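PDB 2QR3: Two-component system response regulator from Bacteroides fragilis, which probably regulates transcription as a sigma-54-dependent DNA-binding activator with an ATP-binding domain, this piece being its N-terminal phosphoacceptor receiver domain. Local coordinates for residues D10-L16 with I31-S35; P48-L52 with L120-A124; L53-T58 with G67-L71. All blocks are in the same frame, centred on the assembly; numbering follows the deposited sequence.

Contact 1: residues D10-L16 with I31-S35; sequences DDNKGVL and ITLSS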
# COMPACT_ATOMS: atom_id res chain seq x y z
N ASP A 10 6.25 0.69 -4.47
CA ASP A 10 7.13 -0.50 -4.45
C ASP A 10 8.39 -0.20 -5.25
O ASP A 10 8.33 0.53 -6.26
CB ASP A 10 6.38 -1.71 -5.03
CG ASP A 10 6.97 -3.06 -4.58
OD1 ASP A 10 8.12 -3.39 -4.97
OD2 ASP A 10 6.29 -3.81 -3.81
N ASP A 11 9.52 -0.75 -4.79
CA ASP A 11 10.83 -0.61 -5.43
C ASP A 11 10.92 -1.46 -6.70
O ASP A 11 11.78 -1.20 -7.56
CB ASP A 11 11.92 -1.09 -4.48
CG ASP A 11 12.30 -0.05 -3.43
OD1 ASP A 11 11.96 1.14 -3.61
OD2 ASP A 11 12.96 -0.45 -2.44
N ASN A 12 10.05 -2.46 -6.80
CA ASN A 12 10.14 -3.48 -7.85
C ASN A 12 9.15 -3.13 -8.95
O ASN A 12 7.93 -3.18 -8.75
CB ASN A 12 9.88 -4.88 -7.25
CG ASN A 12 9.97 -6.00 -8.30
OD1 ASN A 12 9.79 -5.77 -9.50
ND2 ASN A 12 10.23 -7.22 -7.84
N LYS A 13 9.68 -2.71 -10.10
CA LYS A 13 8.81 -2.23 -11.18
C LYS A 13 7.89 -3.32 -11.68
O LYS A 13 6.78 -3.04 -12.12
CB LYS A 13 9.62 -1.57 -12.31
CG LYS A 13 10.05 -0.11 -11.97
CD LYS A 13 11.23 -0.04 -11.02
CE LYS A 13 11.29 1.27 -10.27
NZ LYS A 13 12.43 1.19 -9.30
N GLY A 14 8.33 -4.58 -11.58
CA GLY A 14 7.51 -5.71 -12.05
C GLY A 14 6.30 -5.90 -11.16
O GLY A 14 5.23 -6.29 -11.63
N VAL A 15 6.48 -5.63 -9.87
CA VAL A 15 5.36 -5.76 -8.92
C VAL A 15 4.34 -4.69 -9.28
O VAL A 15 3.13 -4.97 -9.38
CB VAL A 15 5.85 -5.64 -7.45
CG1 VAL A 15 4.69 -5.41 -6.46
CG2 VAL A 15 6.66 -6.89 -7.07
N LEU A 16 4.82 -3.48 -9.55
CA LEU A 16 3.93 -2.39 -9.99
C LEU A 16 3.18 -2.74 -11.27
O LEU A 16 1.97 -2.55 -11.35
CB LEU A 16 4.75 -1.11 -10.20
CG LEU A 16 5.43 -0.58 -8.93
CD1 LEU A 16 6.18 0.69 -9.31
CD2 LEU A 16 4.34 -0.32 -7.85
N ILE A 31 -2.43 4.41 -9.14
CA ILE A 31 -1.19 5.15 -9.25
C ILE A 31 -0.05 4.28 -8.71
O ILE A 31 -0.14 3.80 -7.57
CB ILE A 31 -1.27 6.47 -8.48
CG1 ILE A 31 -2.34 7.35 -9.12
CG2 ILE A 31 0.10 7.14 -8.47
CD1 ILE A 31 -2.64 8.63 -8.37
N THR A 32 0.99 4.07 -9.50
CA THR A 32 2.14 3.29 -9.05
C THR A 32 3.35 4.20 -9.01
O THR A 32 3.51 5.06 -9.90
CB THR A 32 2.44 2.09 -10.00
OG1 THR A 32 2.66 2.59 -11.33
CG2 THR A 32 1.25 1.11 -10.00
N LEU A 33 4.19 4.03 -8.00
CA LEU A 33 5.40 4.87 -7.90
C LEU A 33 6.49 4.20 -7.08
O LEU A 33 6.21 3.26 -6.36
CB LEU A 33 5.05 6.24 -7.29
CG LEU A 33 4.35 6.25 -5.94
CD1 LEU A 33 5.40 6.29 -4.81
CD2 LEU A 33 3.47 7.49 -5.87
N SER A 34 7.72 4.71 -7.18
CA SER A 34 8.84 4.19 -6.41
C SER A 34 9.65 5.33 -5.77
O SER A 34 10.74 5.11 -5.22
CB SER A 34 9.74 3.36 -7.35
OG SER A 34 8.98 2.32 -7.98
N SER A 35 9.10 6.54 -5.81
CA SER A 35 9.80 7.74 -5.33
C SER A 35 9.13 8.38 -4.12
O SER A 35 7.95 8.70 -4.19
CB SER A 35 9.84 8.77 -6.48
OG SER A 35 10.01 10.08 -5.95

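Contact 2: residues P48-L52 with L120-A124; sequences PEVVL and LLNAA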
# COMPACT_ATOMS: atom_id res chain seq x y z
N PRO A 48 -6.40 9.57 -2.08
CA PRO A 48 -6.37 8.11 -2.12
C PRO A 48 -7.28 7.48 -1.09
O PRO A 48 -7.47 8.04 -0.01
CB PRO A 48 -4.91 7.78 -1.79
CG PRO A 48 -4.42 8.94 -1.01
CD PRO A 48 -5.09 10.13 -1.69
N GLU A 49 -7.84 6.32 -1.43
CA GLU A 49 -8.64 5.53 -0.49
C GLU A 49 -7.84 4.49 0.29
O GLU A 49 -8.27 4.05 1.34
CB GLU A 49 -9.81 4.88 -1.23
CG GLU A 49 -10.97 5.91 -1.30
CD GLU A 49 -12.18 5.42 -2.02
OE1 GLU A 49 -12.65 4.31 -1.71
OE2 GLU A 49 -12.68 6.18 -2.87
N VAL A 50 -6.69 4.11 -0.24
CA VAL A 50 -5.83 3.14 0.43
C VAL A 50 -4.43 3.26 -0.23
O VAL A 50 -4.34 3.70 -1.40
CB VAL A 50 -6.44 1.70 0.35
CG1 VAL A 50 -6.57 1.25 -1.08
CG2 VAL A 50 -5.61 0.68 1.17
N VAL A 51 -3.37 2.89 0.50
CA VAL A 51 -2.02 2.84 -0.03
C VAL A 51 -1.55 1.42 0.19
O VAL A 51 -1.70 0.88 1.31
CB VAL A 51 -1.05 3.80 0.72
CG1 VAL A 51 0.40 3.69 0.14
CG2 VAL A 51 -1.51 5.26 0.59
N LEU A 52 -1.00 0.79 -0.85
CA LEU A 52 -0.31 -0.51 -0.69
C LEU A 52 1.19 -0.20 -0.65
O LEU A 52 1.75 0.31 -1.65
CB LEU A 52 -0.63 -1.46 -1.87
CG LEU A 52 0.05 -2.85 -1.82
CD1 LEU A 52 -0.36 -3.60 -0.51
CD2 LEU A 52 -0.36 -3.66 -3.06
N LEU A 120 -7.44 -5.27 -0.16
CA LEU A 120 -7.39 -3.84 -0.52
C LEU A 120 -8.80 -3.26 -0.54
O LEU A 120 -9.02 -2.18 -0.03
CB LEU A 120 -6.70 -3.63 -1.87
CG LEU A 120 -5.20 -3.90 -1.80
CD1 LEU A 120 -4.62 -4.07 -3.25
CD2 LEU A 120 -4.47 -2.79 -1.00
N LEU A 121 -9.75 -3.98 -1.12
CA LEU A 121 -11.15 -3.51 -1.07
C LEU A 121 -11.63 -3.35 0.36
O LEU A 121 -12.24 -2.32 0.71
CB LEU A 121 -12.08 -4.44 -1.84
CG LEU A 121 -11.81 -4.64 -3.34
CD1 LEU A 121 -12.65 -5.77 -3.92
CD2 LEU A 121 -12.06 -3.37 -4.13
N ASN A 122 -11.38 -4.35 1.21
CA ASN A 122 -11.77 -4.25 2.61
C ASN A 122 -11.10 -3.07 3.31
O ASN A 122 -11.72 -2.35 4.07
CB ASN A 122 -11.53 -5.58 3.35
CG ASN A 122 -12.46 -6.70 2.88
OD1 ASN A 122 -13.39 -6.47 2.10
ND2 ASN A 122 -12.20 -7.93 3.33
N ALA A 123 -9.80 -2.85 3.04
CA ALA A 123 -9.09 -1.75 3.70
C ALA A 123 -9.66 -0.40 3.31
O ALA A 123 -9.70 0.52 4.13
CB ALA A 123 -7.58 -1.79 3.39
N ALA A 124 -10.09 -0.31 2.05
CA ALA A 124 -10.66 0.89 1.45
C ALA A 124 -12.15 1.04 1.78
O ALA A 124 -12.76 2.09 1.49
CB ALA A 124 -10.48 0.85 -0.03

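Contact 3: residues L53-T58 with G67-L71; sequences LDMNFT and GLFWL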
# COMPACT_ATOMS: atom_id res chain seq x y z
N LEU A 53 1.82 -0.48 0.49
CA LEU A 53 3.20 -0.06 0.77
C LEU A 53 4.18 -1.23 0.94
O LEU A 53 4.08 -2.04 1.89
CB LEU A 53 3.25 0.84 2.02
CG LEU A 53 4.62 1.33 2.52
CD1 LEU A 53 5.28 2.28 1.51
CD2 LEU A 53 4.41 2.03 3.89
N ASP A 54 5.19 -1.26 0.06
CA ASP A 54 6.31 -2.21 0.10
C ASP A 54 7.02 -2.13 1.46
O ASP A 54 7.46 -1.08 1.89
CB ASP A 54 7.27 -1.82 -1.06
CG ASP A 54 8.56 -2.66 -1.17
OD1 ASP A 54 8.81 -3.63 -0.42
OD2 ASP A 54 9.33 -2.29 -2.10
N MET A 55 7.14 -3.29 2.12
CA MET A 55 7.75 -3.40 3.44
C MET A 55 9.20 -2.90 3.36
O MET A 55 9.77 -2.43 4.36
CB MET A 55 7.71 -4.88 3.82
CG MET A 55 7.80 -5.32 5.26
SD MET A 55 6.51 -4.77 6.44
CE MET A 55 7.67 -3.55 7.05
N ASN A 56 9.80 -3.02 2.18
CA ASN A 56 11.21 -2.69 1.99
C ASN A 56 11.41 -1.42 1.20
O ASN A 56 12.51 -1.16 0.67
CB ASN A 56 11.92 -3.85 1.28
CG ASN A 56 11.81 -5.16 2.03
OD1 ASN A 56 11.42 -6.18 1.45
ND2 ASN A 56 12.15 -5.15 3.31
N PHE A 57 10.36 -0.62 1.08
CA PHE A 57 10.43 0.62 0.30
C PHE A 57 11.69 1.42 0.67
O PHE A 57 11.91 1.72 1.85
CB PHE A 57 9.16 1.47 0.51
CG PHE A 57 9.13 2.71 -0.34
CD1 PHE A 57 9.44 2.64 -1.70
CD2 PHE A 57 8.79 3.93 0.21
CE1 PHE A 57 9.42 3.79 -2.48
CE2 PHE A 57 8.77 5.08 -0.57
CZ PHE A 57 9.08 5.01 -1.91
N THR A 58 12.48 1.77 -0.34
CA THR A 58 13.76 2.53 -0.18
C THR A 58 14.88 1.78 0.57
O THR A 58 15.77 2.42 1.15
CB THR A 58 13.59 3.97 0.46
OG1 THR A 58 13.26 3.86 1.85
CG2 THR A 58 12.53 4.79 -0.28
N GLY A 67 9.77 0.19 5.24
CA GLY A 67 8.31 0.23 5.28
C GLY A 67 7.73 0.83 6.54
O GLY A 67 6.78 1.61 6.48
N LEU A 68 8.29 0.45 7.70
CA LEU A 68 7.72 0.94 8.97
C LEU A 68 7.88 2.45 9.11
O LEU A 68 6.97 3.15 9.55
CB LEU A 68 8.31 0.19 10.16
CG LEU A 68 7.96 -1.30 10.15
CD1 LEU A 68 8.79 -2.02 11.20
CD2 LEU A 68 6.44 -1.45 10.41
N PHE A 69 9.04 2.94 8.71
CA PHE A 69 9.27 4.38 8.67
C PHE A 69 8.24 5.11 7.81
O PHE A 69 7.62 6.10 8.24
CB PHE A 69 10.68 4.66 8.13
CG PHE A 69 10.92 6.10 7.85
CD1 PHE A 69 11.33 6.97 8.86
CD2 PHE A 69 10.69 6.61 6.59
CE1 PHE A 69 11.53 8.32 8.61
CE2 PHE A 69 10.87 7.97 6.32
CZ PHE A 69 11.29 8.82 7.34
N TRP A 70 8.02 4.61 6.59
CA TRP A 70 7.05 5.24 5.67
C TRP A 70 5.61 5.11 6.14
O TRP A 70 4.80 6.01 5.96
CB TRP A 70 7.26 4.69 4.24
CG TRP A 70 8.55 5.17 3.68
CD1 TRP A 70 9.70 4.43 3.46
CD2 TRP A 70 8.87 6.52 3.34
NE1 TRP A 70 10.69 5.25 2.96
CE2 TRP A 70 10.21 6.53 2.88
CE3 TRP A 70 8.14 7.71 3.34
CZ2 TRP A 70 10.84 7.71 2.45
CZ3 TRP A 70 8.77 8.87 2.91
CH2 TRP A 70 10.10 8.87 2.48
N LEU A 71 5.29 3.98 6.78
CA LEU A 71 3.95 3.84 7.36
C LEU A 71 3.73 4.96 8.35
O LEU A 71 2.67 5.61 8.39
CB LEU A 71 3.84 2.47 8.09
CG LEU A 71 2.73 2.28 9.12
CD1 LEU A 71 1.34 2.23 8.45
CD2 LEU A 71 3.02 0.95 9.85

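Contact 1: residues D10-L16 with I31-S35
Asp10 and Leu33 join the two backbones where strand 29-33 runs out beside the loop that follows strand 5-9: Asp10 N donates to Leu33 O at 3.2 Å, with an N-H...O angle of 163°. Ser34, just past the strand, returns a bond in the other direction. Its OG donates to Asp10 O at 2.6 Å, lying in the carbonyl plane, and it reaches that oxygen because chi1 of -57° sets OG beside its own backbone N and opposite its carbonyl carbon. The same hydroxyl is flanked by carbon: Leu16 CD1 comes to 3.5 Å from Ser34 OG, and the bent chain of Lys13 brings its CE to 3.4 Å from that OG. Lys13 NZ goes on to donate to Asp11 O, from above the carbonyl plane, so the lysine arches over the loop. Further back, Leu16 and Thr32 lie side by side, running opposite ways, with Leu16 CD2 meeting Thr32 CB at 3.7 Å, while Leu16 also touches Ile8 of strand 5-9. An Asx turn and an N-cap shape the loop. Asp10 OD1 accepts from Asn12 N through its anti lone pair, which makes the turn, and Asn12 OD1 caps helix 13-23 by accepting from Gly14 N at 2.8 Å. The second oxygen, Asp10 OD2, forms a salt bridge with Lys109, and Asp11 N probably donates to Asp54, the predicted phosphorylation site. The segments thus close one beta-alpha-beta unit beside that site. Being bonded at both N and O to the neighbouring segment probably restricts the main chain at Asp10, and with it the base from which the carboxylate reaches Lys109.

Contact 2: residues P48-L52 with L120-A124
Val50 points from its strand into the helix and spreads its two methyls over successive alanines: CG2 lies 3.9 Å from Ala123 CB, and CG1 lies 4.1 Å from Ala124 CB. Chi1 of 61° turns CG2 opposite the backbone N and leaves CG1 between that N and the carbonyl carbon, so each branch meets one of the two alanines. One turn earlier, Leu120 starts off along the flank of the interface, and its end comes closer to the strand than its base does. Its CD2 touches both Val50 CG2 and Leu52 CB, each at 4.2 Å. The branched ends of Leu52 and Leu120 also lie side by side. At the other end Glu49 runs alongside Ala124, CB to CB at 4.3 Å, and its carboxylate finds a partner in Gly4 N, which OE2 accepts from. The apolar contacts are none of them shorter than 3.9 Å, which describes close but unstrained packing. The axes of the segments 50-52 and 120-124 approach to 8.7 Å, their directions 144° apart. Val84 of strand 83-88 touches both Val50 and Ala123, and Ile6 of strand 5-9 touches both Val50 and Leu120, so the helix covers more than one strand. This is the C-terminal helix 113-124 packed on the central strand of a five-stranded parallel sheet of order 2-1-3-4-5 and running roughly antiparallel to it, as in the doubly wound alpha/beta fold of CheY-like receiver domains.

Contact 3: residues L53-T58 with G67-L71
Gly67 opens helix 67-77 directly against Met55, at the beta-alpha junction behind the predicted phosphoacceptor Asp54 of this CheY-like receiver domain. Packing is tight in this buried part: Gly67 N donates to Met55 O at 2.8 Å, approaching obliquely from above the carbonyl plane, and the lack of a side chain on Gly67 goes with the close approach of that oxygen. The carbonyl belongs to a type I turn from Asp54 to Phe57, in which Asp54 OD1 also accepts from Asn56 N, an Asx turn. Behind it, Leu53 lies roughly perpendicular to Trp70, its CD2 3.9 Å from Trp70 CB and 3.5 Å from Gly67 O. Met55, bent at chi2 and chi3, brings CE to 3.8 Å from Leu68 CG. The buried Phe57 leads over to the more open side: it directs its edge at one face of the Trp70 five-membered ring, planes 58° apart, while Phe69 covers the opposite face. Pro36 of helix 36-45 also touches Phe57, Thr58 and Trp70. On the partly exposed side, Trp70 NE1 donates to Thr58 OG1 at 3.1 Å and 163°, with OG1 close to the indole plane.

Contacts 2 and 3 are buried; contact 2 is mainly apolar packing, whereas contacts 1 and 3 combine packing with hydrogen bonds. Contacts 2 and 3 share strand 48-54 but lie on opposite sides of the chain's centre: one uses its earlier part, the other its C-terminal end. Contact 1 is only partly buried and joins the edge strand to the first beta-alpha loop. Its centre is about 12 Å from that of contact 3, and the two meet through acidic residues, with the carboxylate oxygens Asp10 OD1 and Asp54 OD2 3.3 Å apart. Polar chemistry thus gathers at the C-terminal ends of the strands, around the predicted phosphorylation site, and greasy packing at the far end.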